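Local atomic coordinates of serine protease inhibitor (PDB entry 3STO), a protein that probably inhibits serine proteases, as a schistosome member of the serpin family. Residues I52-G57 with E84-M89; R208-Y213 with V222-Q227; I121-T126 with T184-V189; N250-F255 with D387-M392. One frame throughout, in Å; residues are numbered along the deposited sequence.

Contact 1 of 4, residues I52-G57 with E84-M89; sequences ILLGSG and EAQQEM
L54, G55 and G57 at the end of helix 43-55 pack against Q86 and M89 on helix 82-101, a largely apolar helix-to-helix contact in the helical part of the serpin fold. The backbones come close at glycine, with 4.6 Å between G55 CA and Q86 CA. L54 carries most of the side-chain packing. Its CG stands anti to the backbone N (chi1 175°), and CD2 reaches the selenomethionine methyl of M89, 3.4 Å from CE. The two side chains cross at about a right angle; CB and CG of M89 also lie against the leucine branch, and the bends beyond CG bring CE round to CD2. I67 of helix 61-70 touches both residues. On the other flank the extended chain of Q86 runs past the helix end: its CG lies 3.3 Å from L54 O, and OE1 stops 3.4 Å from G57 CA. G57 has left helical geometry with a positive phi of 79°. Its CA faces the Q86 amide, while G55 lies against the backbone of Q86 and CG of M89. Across the interface the attraction is therefore chiefly van der Waals, with methyl groups and the selenium-bearing chain inside and one amide at the margin.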
loop_
_atom_site.group_PDB
_atom_site.type_symbol
_atom_site.label_atom_id
_atom_site.label_comp_id
_atom_site.label_asym_id
_atom_site.label_seq_id
_atom_site.Cartn_x
_atom_site.Cartn_y
_atom_site.Cartn_z
ATOM N N ILE A 52 -10.824 10.911 -2.218
ATOM C CA ILE A 52 -12.185 11.012 -1.725
ATOM C C ILE A 52 -12.573 12.484 -1.390
ATOM O O ILE A 52 -13.684 12.927 -1.699
ATOM C CB ILE A 52 -12.417 10.044 -0.574
ATOM C CG1 ILE A 52 -13.872 9.618 -0.526
ATOM C CG2 ILE A 52 -11.948 10.631 0.754
ATOM C CD1 ILE A 52 -14.071 8.408 0.339
ATOM N N LEU A 53 -11.639 13.246 -0.818
ATOM C CA LEU A 53 -11.878 14.644 -0.443
ATOM C C LEU A 53 -12.192 15.528 -1.648
ATOM O O LEU A 53 -13.056 16.383 -1.591
ATOM C CB LEU A 53 -10.696 15.201 0.344
ATOM C CG LEU A 53 -10.438 14.445 1.656
ATOM C CD1 LEU A 53 -9.246 15.012 2.381
ATOM C CD2 LEU A 53 -11.667 14.503 2.546
ATOM N N LEU A 54 -11.508 15.297 -2.748
ATOM C CA LEU A 54 -11.811 15.985 -3.989
ATOM C C LEU A 54 -13.022 15.388 -4.740
ATOM O O LEU A 54 -13.796 16.112 -5.361
ATOM C CB LEU A 54 -10.577 15.949 -4.901
ATOM C CG LEU A 54 -10.755 16.520 -6.292
ATOM C CD1 LEU A 54 -11.213 17.987 -6.184
ATOM C CD2 LEU A 54 -9.474 16.408 -7.050
ATOM N N GLY A 55 -13.162 14.062 -4.715
ATOM C CA GLY A 55 -14.222 13.406 -5.454
ATOM C C GLY A 55 -15.567 13.691 -4.815
ATOM O O GLY A 55 -16.583 13.711 -5.485
ATOM N N SER A 56 -15.569 13.934 -3.509
ATOM C CA SER A 56 -16.813 14.115 -2.780
ATOM C C SER A 56 -17.320 15.547 -2.766
ATOM O O SER A 56 -18.356 15.829 -2.142
ATOM C CB SER A 56 -16.633 13.659 -1.328
ATOM O OG SER A 56 -15.861 14.600 -0.586
ATOM N N GLY A 57 -16.582 16.459 -3.403
ATOM C CA GLY A 57 -16.846 17.889 -3.250
ATOM C C GLY A 57 -16.312 18.558 -1.972
ATOM O O GLY A 57 -16.429 19.770 -1.803
ATOM N N GLU A 84 -15.460 19.745 -13.103
ATOM C CA GLU A 84 -14.901 18.741 -13.977
ATOM C C GLU A 84 -13.904 17.853 -13.178
ATOM O O GLU A 84 -13.912 16.607 -13.279
ATOM C CB GLU A 84 -14.234 19.426 -15.188
ATOM N N ALA A 85 -13.080 18.515 -12.362
ATOM C CA ALA A 85 -12.062 17.863 -11.558
ATOM C C ALA A 85 -12.698 16.874 -10.590
ATOM O O ALA A 85 -12.200 15.768 -10.409
ATOM C CB ALA A 85 -11.237 18.896 -10.789
ATOM N N GLN A 86 -13.784 17.281 -9.950
ATOM C CA GLN A 86 -14.412 16.425 -8.977
ATOM C C GLN A 86 -14.938 15.196 -9.666
ATOM O O GLN A 86 -14.800 14.073 -9.163
ATOM C CB GLN A 86 -15.524 17.159 -8.253
ATOM C CG GLN A 86 -14.988 18.329 -7.491
ATOM C CD GLN A 86 -16.074 19.145 -6.830
ATOM O OE1 GLN A 86 -17.184 18.645 -6.594
ATOM N NE2 GLN A 86 -15.766 20.412 -6.530
ATOM N N GLN A 87 -15.532 15.409 -10.826
ATOM C CA GLN A 87 -16.075 14.303 -11.598
ATOM C C GLN A 87 -14.976 13.327 -12.026
ATOM O O GLN A 87 -15.111 12.119 -11.859
ATOM C CB GLN A 87 -16.828 14.824 -12.837
ATOM C CG GLN A 87 -17.803 13.800 -13.400
ATOM C CD GLN A 87 -18.633 13.148 -12.292
ATOM O OE1 GLN A 87 -19.456 13.814 -11.645
ATOM N NE2 GLN A 87 -18.392 11.846 -12.043
ATOM N N GLU A 88 -13.910 13.869 -12.609
ATOM C CA GLU A 88 -12.809 13.062 -13.099
ATOM C C GLU A 88 -12.147 12.259 -11.966
ATOM O O GLU A 88 -11.768 11.105 -12.164
ATOM C CB GLU A 88 -11.780 13.930 -13.812
ATOM C CG GLU A 88 -10.536 13.148 -14.264
ATOM C CD GLU A 88 -9.476 14.042 -14.883
ATOM O OE1 GLU A 88 -9.743 15.257 -15.074
ATOM O OE2 GLU A 88 -8.364 13.536 -15.153
HETATM N N MSE A 89 -12.064 12.869 -10.784
HETATM C CA MSE A 89 -11.428 12.259 -9.620
HETATM C C MSE A 89 -12.321 11.166 -9.068
HETATM O O MSE A 89 -11.855 10.076 -8.783
HETATM C CB MSE A 89 -11.124 13.303 -8.537
HETATM C CG MSE A 89 -10.489 12.766 -7.252
HETATM SE SE MSE A 89 -8.646 12.041 -7.508
HETATM C CE MSE A 89 -7.570 13.605 -7.163
#

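Contact 2 of 4, residues R208-Y213 with V222-Q227; sequences RKEDFY and VDMMTQ
M224 and V222 pack closely against E210 and F212, whereas K209 and D223 meet on the more exposed face of the same pair of strands. On the M224 side, the selenomethionine bends at chi2 and chi3 so that its CE comes back against the glutamate chain, 3.7 Å from E210 CG. The two chains cross obliquely, their CB atoms also in contact. V222 CG1 touches F212 CB at 3.7 Å, and P402 and I220 add to the packing round the phenylalanine. Beyond M224, T226 CG2 sits over one face of the R208 guanidinium, offset toward its rim; the hydroxyl of T226 bonds to Y206 O.

Strands 208-215 and 218-236 form a beta hairpin of serpin sheet C. The pairing is antiparallel, with R208-M224 and E210-V222 as hydrogen-bonded pairs, yet the strands are strongly twisted, their segment axes 110° apart. M224 N donates to R208 O at 2.7 Å, and V222 N to E210 O at 3.0 Å with an angle of 169° at the hydrogen. Strand 287-305 borders strand 218-236 on its other edge.

The outer side is polar. K209 NZ forms a salt bridge with D223 OD1 at 2.6 Å, approaching on the syn lone pair while the two side chains lie alongside each other. At the exposed end of the M224 face, R208 grips a single oxygen, E210 OE1, with NE at 2.8 Å and NH2 at 3.0 Å, OE1 lying nearly in the guanidinium plane. E210 OE2 has a second cationic partner, R294, which probably steadies the negative charge of the carboxylate.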
loop_
_atom_site.group_PDB
_atom_site.type_symbol
_atom_site.label_atom_id
_atom_site.label_comp_id
_atom_site.label_asym_id
_atom_site.label_seq_id
_atom_site.Cartn_x
_atom_site.Cartn_y
_atom_site.Cartn_z
ATOM N N ARG A 208 11.929 -24.739 8.185
ATOM C CA ARG A 208 12.966 -25.006 9.167
ATOM C C ARG A 208 13.765 -23.732 9.544
ATOM O O ARG A 208 13.738 -22.729 8.821
ATOM C CB ARG A 208 13.874 -26.164 8.665
ATOM C CG ARG A 208 15.004 -25.748 7.713
ATOM C CD ARG A 208 14.585 -25.106 6.378
ATOM N NE ARG A 208 15.791 -24.850 5.578
ATOM C CZ ARG A 208 16.332 -25.719 4.721
ATOM N NH1 ARG A 208 15.724 -26.881 4.506
ATOM N NH2 ARG A 208 17.472 -25.427 4.073
ATOM N N LYS A 209 14.441 -23.765 10.694
ATOM C CA LYS A 209 15.236 -22.634 11.153
ATOM C C LYS A 209 16.462 -22.443 10.271
ATOM O O LYS A 209 17.159 -23.383 9.949
ATOM C CB LYS A 209 15.690 -22.829 12.603
ATOM C CG LYS A 209 14.599 -23.213 13.573
ATOM C CD LYS A 209 13.873 -22.034 14.105
ATOM C CE LYS A 209 12.658 -22.542 14.837
ATOM N NZ LYS A 209 11.584 -21.510 15.015
ATOM N N GLU A 210 16.738 -21.207 9.890
ATOM C CA GLU A 210 17.874 -20.954 9.027
ATOM C C GLU A 210 18.407 -19.546 9.302
ATOM O O GLU A 210 17.666 -18.678 9.735
ATOM C CB GLU A 210 17.450 -21.146 7.565
ATOM C CG GLU A 210 18.524 -20.877 6.503
ATOM C CD GLU A 210 18.249 -21.617 5.191
ATOM O OE1 GLU A 210 17.605 -22.689 5.252
ATOM O OE2 GLU A 210 18.682 -21.141 4.111
ATOM N N ASP A 211 19.692 -19.323 9.062
ATOM C CA ASP A 211 20.269 -18.001 9.250
ATOM C C ASP A 211 19.830 -16.977 8.221
ATOM O O ASP A 211 19.752 -17.277 7.034
ATOM C CB ASP A 211 21.801 -18.075 9.287
ATOM C CG ASP A 211 22.329 -18.180 10.701
ATOM O OD1 ASP A 211 21.536 -18.559 11.611
ATOM O OD2 ASP A 211 23.526 -17.881 10.899
ATOM N N PHE A 212 19.576 -15.759 8.680
ATOM C CA PHE A 212 19.269 -14.653 7.768
ATOM C C PHE A 212 20.302 -13.552 7.991
ATOM O O PHE A 212 20.496 -13.087 9.122
ATOM C CB PHE A 212 17.832 -14.143 7.985
ATOM C CG PHE A 212 17.389 -13.096 6.981
ATOM C CD1 PHE A 212 17.702 -11.752 7.174
ATOM C CD2 PHE A 212 16.633 -13.456 5.863
ATOM C CE1 PHE A 212 17.306 -10.805 6.269
ATOM C CE2 PHE A 212 16.231 -12.531 4.971
ATOM C CZ PHE A 212 16.558 -11.185 5.166
ATOM N N TYR A 213 20.982 -13.161 6.919
ATOM C CA TYR A 213 22.002 -12.138 7.028
ATOM C C TYR A 213 21.385 -10.766 6.905
ATOM O O TYR A 213 20.861 -10.417 5.843
ATOM C CB TYR A 213 23.056 -12.330 5.931
ATOM C CG TYR A 213 24.215 -11.336 5.934
ATOM C CD1 TYR A 213 25.398 -11.619 6.611
ATOM C CD2 TYR A 213 24.145 -10.140 5.208
ATOM C CE1 TYR A 213 26.477 -10.730 6.585
ATOM C CE2 TYR A 213 25.216 -9.249 5.167
ATOM C CZ TYR A 213 26.382 -9.555 5.863
ATOM O OH TYR A 213 27.454 -8.689 5.839
ATOM N N VAL A 222 15.538 -17.351 11.317
ATOM C CA VAL A 222 14.191 -17.166 10.826
ATOM C C VAL A 222 13.551 -18.524 10.595
ATOM O O VAL A 222 14.249 -19.540 10.487
ATOM C CB VAL A 222 14.160 -16.342 9.499
ATOM C CG1 VAL A 222 14.633 -14.928 9.728
ATOM C CG2 VAL A 222 14.989 -17.023 8.405
ATOM N N ASP A 223 12.226 -18.553 10.525
ATOM C CA ASP A 223 11.557 -19.743 10.043
ATOM C C ASP A 223 11.550 -19.699 8.522
ATOM O O ASP A 223 10.903 -18.846 7.935
ATOM C CB ASP A 223 10.164 -19.847 10.612
ATOM C CG ASP A 223 10.165 -20.075 12.120
ATOM O OD1 ASP A 223 10.829 -21.028 12.599
ATOM O OD2 ASP A 223 9.483 -19.305 12.825
HETATM N N MSE A 224 12.326 -20.591 7.900
HETATM C CA MSE A 224 12.558 -20.561 6.458
HETATM C C MSE A 224 11.643 -21.568 5.726
HETATM O O MSE A 224 11.716 -22.774 5.944
HETATM C CB MSE A 224 14.043 -20.820 6.164
HETATM C CG MSE A 224 14.499 -20.596 4.713
HETATM SE SE MSE A 224 14.590 -18.644 4.198
HETATM C CE MSE A 224 16.403 -18.242 4.929
HETATM N N MSE A 225 10.771 -21.061 4.870
HETATM C CA MSE A 225 9.909 -21.901 4.051
HETATM C C MSE A 225 10.678 -22.271 2.817
HETATM O O MSE A 225 11.545 -21.517 2.347
HETATM C CB MSE A 225 8.617 -21.179 3.676
HETATM C CG MSE A 225 7.976 -20.472 4.864
HETATM SE SE MSE A 225 6.249 -19.646 4.420
HETATM C CE MSE A 225 6.790 -18.348 3.025
ATOM N N THR A 226 10.390 -23.460 2.316
ATOM C CA THR A 226 11.172 -23.998 1.213
ATOM C C THR A 226 10.224 -24.698 0.261
ATOM O O THR A 226 9.239 -25.281 0.682
ATOM C CB THR A 226 12.284 -25.002 1.704
ATOM O OG1 THR A 226 11.654 -26.077 2.356
ATOM C CG2 THR A 226 13.224 -24.377 2.742
ATOM N N GLN A 227 10.533 -24.632 -1.025
ATOM C CA GLN A 227 9.771 -25.339 -2.023
ATOM C C GLN A 227 10.512 -25.388 -3.367
ATOM O O GLN A 227 11.340 -24.510 -3.703
ATOM C CB GLN A 227 8.356 -24.738 -2.116
ATOM C CG GLN A 227 7.774 -24.515 -3.496
ATOM C CD GLN A 227 6.520 -23.616 -3.455
ATOM O OE1 GLN A 227 6.564 -22.468 -3.889
ATOM N NE2 GLN A 227 5.408 -24.141 -2.929
#

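Contact 3 of 4, residues I121-T126 with T184-V189; sequences IFVEKT and TAMILV
F122 and I187 form a hydrogen-bonded pair where the end of strand 112-124 meets the start of the antiparallel strand 186-197. F122 N donates to I187 O and I187 N returns the bond to F122 O, each 2.8 Å long. Toward the end of strand 112-124, E124 N gives A185 O a nearly straight bond of 3.0 Å, with 177° at the hydrogen. F122 O also receives a CA-H contact from M186, 3.2 Å from its CA. At the start of strand 186-197, the backbone N atoms of A185 and M186 are both held by the side chain of N338.

Apolar packing occupies both faces. On one, I121 and L188 lie side by side, with I121 CG1 3.8 Å from L188 CD2; V123 and M186 are likewise alongside, and V123 CG2 approaches the selenium of M186 at 4.2 Å. Helix 43-55 covers part of this face, I52 touching I121 while T49 and L53 touch L188. On the other face F122 has CG anti to its carbonyl carbon (chi1 -60°), and CE2 comes within 3.6 Å of V189 CG2. V189 CB lies at the edge of the ring, in its plane, and W163 of helix 153-167 meets the phenylalanine edge-to-face.

The charged group belongs to the strand end: E124 OE2 accepts from T126 N by its anti lone pair, while OE1 accepts from F150 N.

With strand 143-148 parallel to strand 112-124 and strand 339-348 parallel to strand 186-197, and with helices over both faces, the arrangement is that of the large central beta-sheet of serpins, sheet A.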
loop_
_atom_site.group_PDB
_atom_site.type_symbol
_atom_site.label_atom_id
_atom_site.label_comp_id
_atom_site.label_asym_id
_atom_site.label_seq_id
_atom_site.Cartn_x
_atom_site.Cartn_y
_atom_site.Cartn_z
ATOM N N ILE A 121 -12.596 8.806 7.807
ATOM C CA ILE A 121 -12.496 10.248 7.960
ATOM C C ILE A 121 -12.961 10.543 9.379
ATOM O O ILE A 121 -14.120 10.318 9.699
ATOM C CB ILE A 121 -13.388 10.962 6.905
ATOM C CG1 ILE A 121 -12.878 10.689 5.476
ATOM C CG2 ILE A 121 -13.475 12.451 7.167
ATOM C CD1 ILE A 121 -13.823 11.206 4.344
ATOM N N PHE A 122 -12.060 10.998 10.246
ATOM C CA PHE A 122 -12.432 11.263 11.632
ATOM C C PHE A 122 -12.466 12.776 11.918
ATOM O O PHE A 122 -11.425 13.438 11.973
ATOM C CB PHE A 122 -11.518 10.524 12.632
ATOM C CG PHE A 122 -11.539 9.028 12.482
ATOM C CD1 PHE A 122 -12.508 8.268 13.121
ATOM C CD2 PHE A 122 -10.588 8.379 11.698
ATOM C CE1 PHE A 122 -12.539 6.889 12.980
ATOM C CE2 PHE A 122 -10.618 7.000 11.536
ATOM C CZ PHE A 122 -11.587 6.252 12.177
ATOM N N VAL A 123 -13.673 13.304 12.107
ATOM C CA VAL A 123 -13.875 14.733 12.353
ATOM C C VAL A 123 -14.442 15.024 13.743
ATOM O O VAL A 123 -15.379 14.358 14.214
ATOM C CB VAL A 123 -14.838 15.351 11.335
ATOM C CG1 VAL A 123 -14.865 16.848 11.501
ATOM C CG2 VAL A 123 -14.431 14.985 9.928
ATOM N N GLU A 124 -13.855 16.025 14.390
ATOM C CA GLU A 124 -14.389 16.604 15.615
ATOM C C GLU A 124 -15.915 16.847 15.524
ATOM O O GLU A 124 -16.421 17.396 14.521
ATOM C CB GLU A 124 -13.638 17.914 15.907
ATOM C CG GLU A 124 -14.272 18.782 16.980
ATOM C CD GLU A 124 -14.388 18.039 18.280
ATOM O OE1 GLU A 124 -13.325 17.573 18.755
ATOM O OE2 GLU A 124 -15.529 17.903 18.800
ATOM N N LYS A 125 -16.632 16.421 16.567
ATOM C CA LYS A 125 -18.106 16.464 16.598
ATOM C C LYS A 125 -18.681 17.896 16.557
ATOM O O LYS A 125 -19.798 18.129 16.042
ATOM C CB LYS A 125 -18.650 15.701 17.826
ATOM C CG LYS A 125 -18.086 16.162 19.184
ATOM N N THR A 126 -17.912 18.839 17.104
ATOM C CA THR A 126 -18.251 20.264 17.062
ATOM C C THR A 126 -18.550 20.803 15.659
ATOM O O THR A 126 -19.409 21.662 15.501
ATOM C CB THR A 126 -17.123 21.117 17.660
ATOM O OG1 THR A 126 -17.248 21.142 19.089
ATOM C CG2 THR A 126 -17.186 22.547 17.105
ATOM N N THR A 184 -7.271 18.843 17.976
ATOM C CA THR A 184 -7.286 18.128 16.712
ATOM C C THR A 184 -8.639 18.298 16.023
ATOM O O THR A 184 -9.679 17.989 16.599
ATOM C CB THR A 184 -6.917 16.618 16.896
ATOM O OG1 THR A 184 -5.495 16.491 17.029
ATOM C CG2 THR A 184 -7.380 15.784 15.691
ATOM N N ALA A 185 -8.618 18.780 14.786
ATOM C CA ALA A 185 -9.834 18.939 13.992
ATOM C C ALA A 185 -10.213 17.673 13.220
ATOM O O ALA A 185 -11.358 17.233 13.246
ATOM C CB ALA A 185 -9.680 20.119 13.021
HETATM N N MSE A 186 -9.243 17.100 12.513
HETATM C CA MSE A 186 -9.544 16.019 11.587
HETATM C C MSE A 186 -8.376 15.091 11.350
HETATM O O MSE A 186 -7.232 15.532 11.170
HETATM C CB MSE A 186 -10.021 16.582 10.250
HETATM C CG MSE A 186 -10.292 15.501 9.202
HETATM SE SE MSE A 186 -11.185 16.204 7.575
HETATM C CE MSE A 186 -10.283 17.938 7.452
ATOM N N ILE A 187 -8.681 13.801 11.358
ATOM C CA ILE A 187 -7.692 12.775 11.072
ATOM C C ILE A 187 -8.182 11.808 10.001
ATOM O O ILE A 187 -9.309 11.307 10.056
ATOM C CB ILE A 187 -7.363 11.985 12.315
ATOM C CG1 ILE A 187 -6.558 12.859 13.297
ATOM C CG2 ILE A 187 -6.612 10.696 11.922
ATOM C CD1 ILE A 187 -6.159 12.129 14.567
ATOM N N LEU A 188 -7.341 11.587 9.006
ATOM C CA LEU A 188 -7.598 10.586 7.966
ATOM C C LEU A 188 -6.733 9.349 8.214
ATOM O O LEU A 188 -5.532 9.469 8.525
ATOM C CB LEU A 188 -7.270 11.142 6.587
ATOM C CG LEU A 188 -7.978 12.397 6.089
ATOM C CD1 LEU A 188 -7.380 12.806 4.749
ATOM C CD2 LEU A 188 -9.446 12.128 5.970
ATOM N N VAL A 189 -7.364 8.184 8.086
ATOM C CA VAL A 189 -6.749 6.881 8.326
ATOM C C VAL A 189 -7.018 5.949 7.132
ATOM O O VAL A 189 -8.161 5.659 6.797
ATOM C CB VAL A 189 -7.270 6.211 9.638
ATOM C CG1 VAL A 189 -6.487 4.945 9.933
ATOM C CG2 VAL A 189 -7.127 7.141 10.823
#

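Contact 4 of 4, residues N250-F255 with D387-M392; sequences NTRFTF and DQQLTM
R252 and D387 form a salt bridge between the turn before strand 253-260 and the loop that follows strand 381-387. The arginine, extended from CG to NE, reaches the carboxylate side-on with two nitrogens, one for each oxygen: NE to D387 OD1 and NH2 to D387 OD2, both 2.9 Å. The planes stand 59° apart, and OD2 is met on its syn lone pair. The guanidinium has further partners on and beside helix 82-101, NH1 pairing with E103 and NH2 with S99 OG, so that its charge is shared between two acids.

Other hydrogen bonds fix the loop. D387 OD1 also accepts from Q389 N at 2.9 Å and from L390 N at 3.1 Å, the latter from above the carboxylate plane. Three donors thus converge on one oxygen, an arrangement likely to favour its negative charge. Between the backbones, Q388 N donates to R252 O at 2.8 Å.

Stacking and van der Waals contacts complete the interface. The Q389 amide lies over one face of the guanidinium, 23° from parallel, with OE1 offset toward the rim and 3.6 Å from R252 NH1. L390 CG sits at the edge of the same group. The F253 ring runs alongside D387, its CE1 3.3 Å from OD2, while R252 CG stands over the centre of one ring face.

Residues 387-392 form the turn of the hairpin between strands 381-387 and 392-399: D387 starts an Asx turn and faces T391 and M392 in a G1 beta bulge. A type I turn from N250 to F253 leads into strand 253-260, which with those two strands belongs to serpin sheet B.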
loop_
_atom_site.group_PDB
_atom_site.type_symbol
_atom_site.label_atom_id
_atom_site.label_comp_id
_atom_site.label_asym_id
_atom_site.label_seq_id
_atom_site.Cartn_x
_atom_site.Cartn_y
_atom_site.Cartn_z
ATOM N N ASN A 250 -5.977 -16.288 -6.585
ATOM C CA ASN A 250 -6.491 -15.430 -7.618
ATOM C C ASN A 250 -5.272 -14.907 -8.387
ATOM O O ASN A 250 -4.497 -14.072 -7.890
ATOM C CB ASN A 250 -7.359 -14.309 -7.012
ATOM C CG ASN A 250 -8.010 -13.446 -8.079
ATOM O OD1 ASN A 250 -7.454 -13.295 -9.166
ATOM N ND2 ASN A 250 -9.193 -12.892 -7.783
ATOM N N THR A 251 -5.068 -15.419 -9.588
ATOM C CA THR A 251 -3.778 -15.226 -10.227
ATOM C C THR A 251 -3.576 -13.881 -10.911
ATOM O O THR A 251 -2.556 -13.655 -11.578
ATOM C CB THR A 251 -3.432 -16.374 -11.174
ATOM O OG1 THR A 251 -4.292 -16.328 -12.320
ATOM C CG2 THR A 251 -3.552 -17.719 -10.432
ATOM N N ARG A 252 -4.541 -12.984 -10.749
ATOM C CA ARG A 252 -4.333 -11.595 -11.134
ATOM C C ARG A 252 -3.217 -10.957 -10.240
ATOM O O ARG A 252 -2.486 -10.057 -10.644
ATOM C CB ARG A 252 -5.661 -10.831 -10.996
ATOM C CG ARG A 252 -5.464 -9.353 -10.735
ATOM C CD ARG A 252 -6.750 -8.583 -10.852
ATOM N NE ARG A 252 -6.496 -7.145 -10.804
ATOM C CZ ARG A 252 -7.454 -6.225 -10.792
ATOM N NH1 ARG A 252 -8.727 -6.597 -10.815
ATOM N NH2 ARG A 252 -7.141 -4.939 -10.755
ATOM N N PHE A 253 -3.114 -11.438 -9.014
ATOM C CA PHE A 253 -2.129 -10.956 -8.077
ATOM C C PHE A 253 -0.981 -11.960 -7.925
ATOM O O PHE A 253 -1.197 -13.177 -7.893
ATOM C CB PHE A 253 -2.807 -10.683 -6.729
ATOM C CG PHE A 253 -3.939 -9.706 -6.838
ATOM C CD1 PHE A 253 -3.676 -8.354 -7.106
ATOM C CD2 PHE A 253 -5.267 -10.124 -6.695
ATOM C CE1 PHE A 253 -4.728 -7.437 -7.234
ATOM C CE2 PHE A 253 -6.291 -9.229 -6.811
ATOM C CZ PHE A 253 -6.024 -7.880 -7.101
ATOM N N THR A 254 0.240 -11.430 -7.844
ATOM C CA THR A 254 1.428 -12.252 -7.646
ATOM C C THR A 254 2.388 -11.596 -6.657
ATOM O O THR A 254 2.391 -10.375 -6.499
ATOM C CB THR A 254 2.122 -12.554 -8.984
ATOM O OG1 THR A 254 3.188 -13.454 -8.754
ATOM C CG2 THR A 254 2.669 -11.298 -9.642
ATOM N N PHE A 255 3.150 -12.415 -5.940
ATOM C CA PHE A 255 4.130 -11.910 -5.000
ATOM C C PHE A 255 5.474 -11.886 -5.678
ATOM O O PHE A 255 5.978 -12.930 -6.046
ATOM C CB PHE A 255 4.188 -12.810 -3.786
ATOM C CG PHE A 255 5.052 -12.295 -2.687
ATOM C CD1 PHE A 255 4.711 -11.118 -2.003
ATOM C CD2 PHE A 255 6.145 -13.032 -2.258
ATOM C CE1 PHE A 255 5.500 -10.643 -0.918
ATOM C CE2 PHE A 255 6.948 -12.576 -1.188
ATOM C CZ PHE A 255 6.610 -11.368 -0.522
ATOM N N ASP A 387 -0.043 -6.308 -9.317
ATOM C CA ASP A 387 -1.352 -6.451 -9.970
ATOM C C ASP A 387 -1.203 -6.605 -11.486
ATOM O O ASP A 387 -0.722 -5.696 -12.162
ATOM C CB ASP A 387 -2.229 -5.260 -9.631
ATOM C CG ASP A 387 -3.659 -5.416 -10.138
ATOM O OD1 ASP A 387 -3.890 -5.998 -11.230
ATOM O OD2 ASP A 387 -4.558 -4.926 -9.434
ATOM N N GLN A 388 -1.614 -7.756 -12.026
ATOM C CA GLN A 388 -1.262 -8.102 -13.410
ATOM C C GLN A 388 -2.172 -7.436 -14.400
ATOM O O GLN A 388 -1.870 -7.350 -15.586
ATOM C CB GLN A 388 -1.230 -9.618 -13.643
ATOM C CG GLN A 388 -0.308 -10.327 -12.689
ATOM C CD GLN A 388 0.637 -11.275 -13.380
ATOM O OE1 GLN A 388 1.417 -10.890 -14.276
ATOM N NE2 GLN A 388 0.574 -12.528 -12.981
ATOM N N GLN A 389 -3.286 -6.937 -13.901
ATOM C CA GLN A 389 -4.192 -6.198 -14.750
ATOM C C GLN A 389 -3.809 -4.710 -14.790
ATOM O O GLN A 389 -3.591 -4.137 -15.861
ATOM C CB GLN A 389 -5.615 -6.425 -14.268
ATOM C CG GLN A 389 -6.655 -5.808 -15.145
ATOM C CD GLN A 389 -8.001 -6.103 -14.617
ATOM O OE1 GLN A 389 -8.321 -7.279 -14.345
ATOM N NE2 GLN A 389 -8.800 -5.043 -14.392
ATOM N N LEU A 390 -3.666 -4.101 -13.616
ATOM C CA LEU A 390 -3.196 -2.728 -13.542
ATOM C C LEU A 390 -1.726 -2.586 -13.928
ATOM O O LEU A 390 -1.247 -1.479 -14.104
ATOM C CB LEU A 390 -3.413 -2.181 -12.146
ATOM C CG LEU A 390 -4.848 -2.244 -11.621
ATOM C CD1 LEU A 390 -4.903 -1.637 -10.232
ATOM C CD2 LEU A 390 -5.818 -1.533 -12.548
ATOM N N THR A 391 -1.022 -3.713 -14.070
ATOM C CA THR A 391 0.438 -3.741 -14.246
ATOM C C THR A 391 1.207 -2.789 -13.315
ATOM O O THR A 391 2.069 -2.018 -13.751
ATOM C CB THR A 391 0.885 -3.549 -15.718
ATOM O OG1 THR A 391 0.384 -2.302 -16.205
ATOM C CG2 THR A 391 0.346 -4.665 -16.578
HETATM N N MSE A 392 0.909 -2.870 -12.030
HETATM C CA MSE A 392 1.618 -2.056 -11.075
HETATM C C MSE A 392 1.576 -2.728 -9.718
HETATM O O MSE A 392 0.766 -3.605 -9.469
HETATM C CB MSE A 392 0.983 -0.677 -10.981
HETATM C CG MSE A 392 -0.330 -0.695 -10.221
HETATM SE SE MSE A 392 -1.359 1.007 -10.334
HETATM C CE MSE A 392 0.072 2.257 -9.796
#

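How the contacts relate
Contacts 1 and 3 adjoin: L53 CD1 meets L188 CD1 at 3.7 Å, because helix 43-55 presents one side to helix 82-101 and another to the strand pair. Helix 82-101 in turn borders contact 4, although contacts 1 and 4 are about 13 Å apart at their nearest atoms. Contact 3 is the most buried and pairs backbone bonds with apolar side chains, whereas contact 1 relies chiefly on van der Waals packing. Contacts 1, 2 and 4 are partly buried; of these, 2 and 4 carry the salt bridges and include exposed residues. Contact 2 joins the two strands of a hairpin, contact 4 the ends of strands. Contact 2 lies across the chain's centre from contacts 1 and 3.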